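Local coordinates for protein putative histidinol-phosphate aminotransferase (Burkholderia pseudomallei, PDB 3P1T) that probably catalyses pyridoxal-phosphate-dependent transamination of L-histidinol phosphate with 2-oxoglutarate, a step of histidine biosynthesis, at residues 21-27 with 314-319; 172-176 with 197-201; 289-294 with 329-333. All coordinates share one frame; numbering follows the deposited sequence.

Interaction 1: 21-27 with 314-319; sequences LAFNENP and RISIGR. With TLA (L(+)-tartaric acid), chain F.
Ser316 OG donates to Asn24 OD1 over 2.7 Å, approaching 32° out of the plane of the amide carbonyl. The hydroxyl lies beside its own backbone N, turned to the loop, and a serine is small enough to fit against that loop while still offering a donor. The other branch of the amide, Asn24 ND2, sits over the centre of one face of the Arg314 guanidinium, 3.3 Å from CZ; the two flat groups are turned 44° against each other, and ND2 itself is hydrogen-bonded to Tyr173. Arg314 needs its long chain, whose bend at the third torsion brings the guanidinium to the loop. There NH2 makes a weak, bent bond to Ala22 O, while NH1 reaches O41 of the bound tartrate at 2.6 Å; Asn146 also holds NH1. The tartrate in turn donates from O3 to Phe23 O. A single backbone bond joins the segments beside this polar group: Ser316 N donates to Leu21 O at 3.0 Å, nearly straight (172°). Leu21 then lays CD2 3.7 Å from Gly318 N, a place where glycine brings no side chain, and Pro27 CG packs on the carbonyl carbon of the same glycine. At the far end Arg319, less well ordered, turns NE to Pro27 O, with Glu321 as salt-bridge partner of its NH1. An arginine bonded to Asn146, with an amide over its face and its NH1 meeting a carboxylate, is consistent with the substrate-anion site of class I aminotransferases, which the tartrate would mimic.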
# COMPACT_ATOMS: atom_id res chain seq x y z
N LEU A 21 5.68 -8.31 24.57
CA LEU A 21 6.32 -7.02 24.78
C LEU A 21 7.53 -6.98 23.87
O LEU A 21 8.64 -6.72 24.34
CB LEU A 21 6.69 -6.83 26.28
CG LEU A 21 5.65 -7.08 27.37
CD1 LEU A 21 6.31 -7.21 28.72
CD2 LEU A 21 4.61 -5.99 27.41
N ALA A 22 7.34 -7.32 22.58
CA ALA A 22 8.46 -7.45 21.64
C ALA A 22 8.36 -6.54 20.40
O ALA A 22 9.39 -6.34 19.75
CB ALA A 22 8.56 -8.89 21.17
N PHE A 23 7.15 -6.03 20.02
CA PHE A 23 7.02 -5.27 18.77
C PHE A 23 6.58 -3.82 18.96
O PHE A 23 6.26 -3.16 17.96
CB PHE A 23 6.03 -5.95 17.81
CG PHE A 23 6.47 -7.34 17.47
CD1 PHE A 23 7.56 -7.56 16.65
CD2 PHE A 23 5.82 -8.44 18.01
CE1 PHE A 23 8.01 -8.85 16.38
CE2 PHE A 23 6.25 -9.74 17.72
CZ PHE A 23 7.34 -9.93 16.91
N ASN A 24 6.65 -3.28 20.20
CA ASN A 24 6.34 -1.88 20.52
C ASN A 24 4.92 -1.50 20.07
O ASN A 24 4.68 -0.36 19.67
CB ASN A 24 7.37 -0.92 19.87
CG ASN A 24 8.79 -1.11 20.34
OD1 ASN A 24 9.06 -1.53 21.48
ND2 ASN A 24 9.72 -0.76 19.48
N GLU A 25 3.97 -2.45 20.17
CA GLU A 25 2.59 -2.19 19.77
C GLU A 25 1.84 -1.44 20.87
O GLU A 25 2.23 -1.49 22.05
CB GLU A 25 1.88 -3.53 19.45
CG GLU A 25 2.41 -4.27 18.23
CD GLU A 25 2.15 -5.77 18.21
OE1 GLU A 25 2.29 -6.42 19.27
OE2 GLU A 25 1.86 -6.30 17.11
N ASN A 26 0.77 -0.71 20.49
CA ASN A 26 -0.11 -0.05 21.46
C ASN A 26 -0.91 -1.17 22.14
O ASN A 26 -1.56 -1.93 21.41
CB ASN A 26 -0.98 1.02 20.79
CG ASN A 26 -1.90 1.77 21.72
OD1 ASN A 26 -2.56 1.19 22.59
ND2 ASN A 26 -2.04 3.06 21.51
N PRO A 27 -0.81 -1.38 23.48
CA PRO A 27 -1.45 -2.55 24.09
C PRO A 27 -2.93 -2.37 24.43
O PRO A 27 -3.59 -3.35 24.81
CB PRO A 27 -0.66 -2.73 25.38
CG PRO A 27 -0.27 -1.36 25.77
CD PRO A 27 -0.03 -0.62 24.48
N ARG A 314 15.30 -5.70 24.10
CA ARG A 314 14.43 -4.54 24.04
C ARG A 314 13.08 -4.98 24.55
O ARG A 314 12.42 -5.82 23.93
CB ARG A 314 14.37 -3.95 22.61
CG ARG A 314 13.70 -2.57 22.55
CD ARG A 314 13.24 -2.21 21.16
NE ARG A 314 12.15 -3.08 20.73
CZ ARG A 314 11.84 -3.34 19.47
NH1 ARG A 314 12.54 -2.79 18.49
NH2 ARG A 314 10.85 -4.16 19.18
N ILE A 315 12.71 -4.49 25.73
CA ILE A 315 11.45 -4.82 26.39
C ILE A 315 10.44 -3.71 26.14
O ILE A 315 10.68 -2.57 26.54
CB ILE A 315 11.67 -5.06 27.92
CG1 ILE A 315 12.77 -6.11 28.19
CG2 ILE A 315 10.33 -5.42 28.59
CD1 ILE A 315 13.17 -6.27 29.65
N SER A 316 9.30 -4.02 25.50
CA SER A 316 8.27 -3.01 25.29
C SER A 316 7.49 -2.76 26.60
O SER A 316 7.53 -3.59 27.52
CB SER A 316 7.31 -3.42 24.17
OG SER A 316 8.02 -3.58 22.96
N ILE A 317 6.85 -1.59 26.70
CA ILE A 317 6.04 -1.23 27.87
C ILE A 317 4.58 -1.44 27.47
O ILE A 317 4.07 -0.72 26.59
CB ILE A 317 6.36 0.21 28.38
CG1 ILE A 317 7.87 0.42 28.67
CG2 ILE A 317 5.47 0.61 29.53
CD1 ILE A 317 8.54 -0.53 29.67
N GLY A 318 3.95 -2.45 28.07
CA GLY A 318 2.55 -2.80 27.79
C GLY A 318 1.61 -2.27 28.85
O GLY A 318 1.91 -1.27 29.51
N ARG A 319 0.47 -2.94 29.05
CA ARG A 319 -0.43 -2.56 30.14
C ARG A 319 0.19 -2.97 31.51
O ARG A 319 1.13 -3.75 31.56
CB ARG A 319 -1.82 -3.17 29.95
CG ARG A 319 -2.74 -2.40 29.01
CD ARG A 319 -3.95 -3.23 28.60
NE ARG A 319 -3.57 -4.28 27.65
CZ ARG A 319 -3.43 -5.57 27.95
NH1 ARG A 319 -3.69 -6.01 29.17
NH2 ARG A 319 -3.07 -6.44 27.01
O1 TLA F . 8.25 0.44 13.66
C1 TLA F . 9.14 -0.19 14.21
C2 TLA F . 9.46 -1.77 13.88
O2 TLA F . 9.05 -2.58 12.57
C3 TLA F . 8.90 -2.57 15.22
O3 TLA F . 7.46 -3.20 15.26
C4 TLA F . 10.17 -3.40 15.83
O4 TLA F . 9.75 -4.67 16.03
O41 TLA F . 11.53 -2.79 16.06

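Interaction 2: 172-176 with 197-201; sequences TYVDY and SKSYG
The loops that follow strands 166-170 and 190-195, the first including a short 3-10 turn with Asp175 and Tyr176, face each other here in the active-site region of the large domain of a pyridoxal-phosphate aminotransferase. Lys198 lies in a Ser-Lys-Ser sequence like that of the family signature and is probably the lysine that carries the cofactor. Its chain, bent at chi2 (-54°), runs past Thr172 and Tyr173: Lys198 CE lies 3.8 Å from Thr172 CG2 and 3.5 Å from Tyr173 OH, a hydroxyl engaged by Asn24. A methyl and a phenol together line one side of the aliphatic part of the lysine, a side chain apolar along its length and polar at its end. That end, NZ, bonds with Tyr48 of the second subunit and with the tartrate. Tyr176 comes in roughly perpendicular to the lysine and turns the edge of its ring to it, with CE2 4.0 Å from Lys198 CB; its hydroxyl is engaged by His250. Next along the chain, Ser199 OG donates to Asp175 OD2 over 2.7 Å, meeting the anti side of the carboxylate 29° out of its plane. With chi1 at 39° the hydroxyl is tucked over the Ser199 backbone, which turns it to the aspartate. Asp175 suits the place because OD2 also forms a salt bridge with Arg247, so one oxygen joins the serine to a helix. Lys198 to Gly201 form a type I turn. Helix 244-267 borders the contact through Arg247, His250 and Ile251, while Phe193 and Ser195 of strand 190-195 pack on Thr172.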
# COMPACT_ATOMS: atom_id res chain seq x y z
N THR A 172 9.18 8.22 14.66
CA THR A 172 8.22 7.15 14.99
C THR A 172 7.90 7.14 16.50
O THR A 172 6.73 6.95 16.88
CB THR A 172 8.77 5.78 14.55
OG1 THR A 172 8.77 5.71 13.13
CG2 THR A 172 7.95 4.60 15.08
N TYR A 173 8.91 7.36 17.36
CA TYR A 173 8.69 7.24 18.80
C TYR A 173 8.60 8.61 19.52
O TYR A 173 8.62 8.61 20.75
CB TYR A 173 9.83 6.39 19.43
CG TYR A 173 9.79 4.96 18.93
CD1 TYR A 173 8.85 4.05 19.43
CD2 TYR A 173 10.60 4.54 17.88
CE1 TYR A 173 8.74 2.76 18.90
CE2 TYR A 173 10.52 3.24 17.37
CZ TYR A 173 9.59 2.36 17.88
OH TYR A 173 9.52 1.08 17.39
N VAL A 174 8.43 9.73 18.80
CA VAL A 174 8.39 11.08 19.38
C VAL A 174 7.24 11.24 20.43
O VAL A 174 7.41 12.02 21.36
CB VAL A 174 8.26 12.18 18.29
CG1 VAL A 174 6.87 12.19 17.65
CG2 VAL A 174 8.62 13.56 18.84
N ASP A 175 6.11 10.53 20.30
CA ASP A 175 4.98 10.71 21.22
C ASP A 175 5.30 10.24 22.69
O ASP A 175 4.59 10.64 23.62
CB ASP A 175 3.73 10.00 20.69
CG ASP A 175 2.86 10.86 19.76
OD1 ASP A 175 3.24 12.03 19.49
OD2 ASP A 175 1.77 10.38 19.37
N TYR A 176 6.38 9.48 22.89
CA TYR A 176 6.79 9.06 24.22
C TYR A 176 8.00 9.88 24.70
O TYR A 176 8.60 9.55 25.73
CB TYR A 176 7.13 7.56 24.21
CG TYR A 176 6.03 6.70 23.63
CD1 TYR A 176 4.85 6.47 24.34
CD2 TYR A 176 6.15 6.15 22.36
CE1 TYR A 176 3.82 5.70 23.79
CE2 TYR A 176 5.13 5.39 21.80
CZ TYR A 176 3.98 5.15 22.53
OH TYR A 176 3.00 4.37 21.96
N SER A 197 1.56 3.84 13.79
CA SER A 197 1.63 2.46 14.28
C SER A 197 1.71 2.34 15.83
O SER A 197 1.29 1.30 16.37
CB SER A 197 2.84 1.75 13.68
OG SER A 197 2.69 1.50 12.29
N LYS A 198 2.25 3.36 16.53
CA LYS A 198 2.46 3.21 17.97
C LYS A 198 1.35 3.92 18.74
O LYS A 198 0.27 3.36 18.85
CB LYS A 198 3.86 3.73 18.38
CG LYS A 198 5.02 3.27 17.48
CD LYS A 198 5.12 1.75 17.26
CE LYS A 198 6.20 1.40 16.27
NZ LYS A 198 6.07 -0.02 15.85
N SER A 199 1.61 5.13 19.25
CA SER A 199 0.67 5.94 20.02
C SER A 199 -0.74 6.00 19.41
O SER A 199 -1.71 6.02 20.17
CB SER A 199 1.22 7.35 20.14
OG SER A 199 1.84 7.76 18.93
N TYR A 200 -0.85 6.04 18.05
CA TYR A 200 -2.12 6.14 17.33
C TYR A 200 -2.84 4.77 17.20
O TYR A 200 -4.02 4.75 16.86
CB TYR A 200 -1.92 6.75 15.93
CG TYR A 200 -1.62 8.23 15.96
CD1 TYR A 200 -0.31 8.70 16.12
CD2 TYR A 200 -2.64 9.18 15.80
CE1 TYR A 200 -0.03 10.06 16.13
CE2 TYR A 200 -2.36 10.55 15.81
CZ TYR A 200 -1.05 10.99 15.98
OH TYR A 200 -0.77 12.34 15.98
N GLY A 201 -2.12 3.68 17.48
CA GLY A 201 -2.65 2.32 17.47
C GLY A 201 -3.08 1.73 16.14
O GLY A 201 -3.96 0.86 16.12

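Interaction 3: 289-294 with 329-333; sequences RTLRFL and ALAEY
Tyr333 and Phe293 bury most of the surface in this helix-helix contact, their side chains running alongside in opposite senses. Both have CG anti to the backbone N (chi1 -168° and 175°), a setting that sends each ring across to the other helix. The rings meet obliquely, planes 46° apart and centroids 4.6 Å apart; Tyr333 CD1 lies over the centre of the Phe293 face, and Tyr333 CB makes a CH-pi contact with that ring at 3.9 Å from its centroid. A tyrosine serves here because its long ring packs like phenylalanine and its hydroxyl still finds a partner: OH donates to Thr290 OG1 over 2.7 Å, an oxygen that Asn284 also engages. The Arg289 guanidinium lays one face over the same hydroxyl. Leu294 completes the inner side, its CD2 fitting 3.8 Å from the small Ala329 CB and 3.9 Å from Leu330 CD2. Glu332 borders the Phe293 ring at CZ, its carboxylate paired with Arg297. The axes of segments 289-294 and 329-333 come within 10.9 Å, and the helices lie against the sheet of the smaller domain, where Leu294 and Ala329 rest on strand 299-303 and Leu330 on strand 312-316.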
# COMPACT_ATOMS: atom_id res chain seq x y z
N ARG A 289 19.78 -17.82 26.74
CA ARG A 289 19.32 -18.41 28.00
C ARG A 289 18.16 -17.60 28.62
O ARG A 289 17.21 -18.19 29.13
CB ARG A 289 20.49 -18.49 29.01
CG ARG A 289 20.29 -19.50 30.14
CD ARG A 289 21.40 -19.40 31.16
NE ARG A 289 21.04 -18.53 32.29
CZ ARG A 289 21.90 -17.79 32.98
NH1 ARG A 289 23.19 -17.77 32.65
NH2 ARG A 289 21.48 -17.04 33.99
N THR A 290 18.22 -16.26 28.53
CA THR A 290 17.22 -15.35 29.07
C THR A 290 15.93 -15.44 28.25
O THR A 290 14.85 -15.54 28.83
CB THR A 290 17.77 -13.92 29.07
OG1 THR A 290 19.04 -13.92 29.71
CG2 THR A 290 16.83 -12.93 29.75
N LEU A 291 16.05 -15.38 26.91
CA LEU A 291 14.91 -15.43 25.98
C LEU A 291 14.15 -16.76 26.14
O LEU A 291 12.92 -16.76 26.22
CB LEU A 291 15.39 -15.25 24.54
CG LEU A 291 16.08 -13.94 24.22
CD1 LEU A 291 16.95 -14.10 23.00
CD2 LEU A 291 15.08 -12.79 24.04
N ARG A 292 14.89 -17.87 26.27
CA ARG A 292 14.36 -19.23 26.46
C ARG A 292 13.58 -19.29 27.80
O ARG A 292 12.47 -19.83 27.81
CB ARG A 292 15.52 -20.23 26.42
CG ARG A 292 15.11 -21.69 26.52
CD ARG A 292 16.25 -22.66 26.18
NE ARG A 292 17.43 -22.54 27.05
CZ ARG A 292 18.60 -22.00 26.67
NH1 ARG A 292 18.75 -21.53 25.43
NH2 ARG A 292 19.61 -21.94 27.51
N PHE A 293 14.15 -18.71 28.89
CA PHE A 293 13.54 -18.61 30.22
C PHE A 293 12.19 -17.87 30.18
O PHE A 293 11.20 -18.35 30.74
CB PHE A 293 14.50 -17.88 31.18
CG PHE A 293 13.97 -17.59 32.57
CD1 PHE A 293 13.29 -16.41 32.84
CD2 PHE A 293 14.18 -18.49 33.61
CE1 PHE A 293 12.79 -16.16 34.11
CE2 PHE A 293 13.72 -18.21 34.90
CZ PHE A 293 13.01 -17.05 35.14
N LEU A 294 12.17 -16.70 29.54
CA LEU A 294 11.00 -15.86 29.39
C LEU A 294 9.95 -16.54 28.47
O LEU A 294 8.76 -16.40 28.76
CB LEU A 294 11.37 -14.47 28.85
CG LEU A 294 12.20 -13.55 29.77
CD1 LEU A 294 12.58 -12.26 29.07
CD2 LEU A 294 11.46 -13.24 31.09
N ALA A 329 8.83 -12.41 36.37
CA ALA A 329 9.70 -13.38 35.70
C ALA A 329 11.17 -13.00 35.81
O ALA A 329 11.97 -13.87 36.12
CB ALA A 329 9.32 -13.51 34.23
N LEU A 330 11.53 -11.71 35.58
CA LEU A 330 12.93 -11.28 35.66
C LEU A 330 13.35 -11.13 37.14
O LEU A 330 14.55 -11.16 37.43
CB LEU A 330 13.22 -10.00 34.85
CG LEU A 330 13.19 -10.17 33.32
CD1 LEU A 330 13.33 -8.84 32.62
CD2 LEU A 330 14.28 -11.10 32.83
N ALA A 331 12.39 -11.02 38.08
CA ALA A 331 12.75 -11.03 39.50
C ALA A 331 13.23 -12.44 39.85
O ALA A 331 14.28 -12.60 40.49
CB ALA A 331 11.58 -10.62 40.38
N GLU A 332 12.51 -13.47 39.33
CA GLU A 332 12.82 -14.89 39.49
C GLU A 332 14.17 -15.22 38.83
O GLU A 332 14.98 -15.93 39.43
CB GLU A 332 11.69 -15.75 38.89
CG GLU A 332 11.82 -17.24 39.14
CD GLU A 332 10.92 -18.15 38.32
OE1 GLU A 332 9.90 -17.68 37.77
OE2 GLU A 332 11.25 -19.36 38.23
N TYR A 333 14.42 -14.68 37.62
CA TYR A 333 15.65 -14.90 36.85
C TYR A 333 16.89 -14.28 37.53
O TYR A 333 17.98 -14.83 37.37
CB TYR A 333 15.49 -14.33 35.44
CG TYR A 333 16.57 -14.74 34.46
CD1 TYR A 333 16.74 -16.07 34.09
CD2 TYR A 333 17.36 -13.78 33.82
CE1 TYR A 333 17.71 -16.45 33.16
CE2 TYR A 333 18.34 -14.15 32.90
CZ TYR A 333 18.51 -15.49 32.56
OH TYR A 333 19.44 -15.85 31.61

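From the N terminus, the loop after strand 19-20 opens interaction 1, which closes only when the chain returns as strand 312-316, almost 290 residues later. Interaction 2 opens and closes within that span, linking two loops of the seven-stranded sheet. It touches interaction 1 where Asn24 O packs on Lys198 CD, and the two lie together at the subunit interface and the tartrate. Interaction 3 starts at 289-294, before interaction 1 has closed, and ends at 329-333, after it, so these two cross; Ile315 packs on Leu330 between them. Together they join the large-domain active site, the small-domain sheet and its outer helices, interactions 2 and 3 having centres about 28 Å apart.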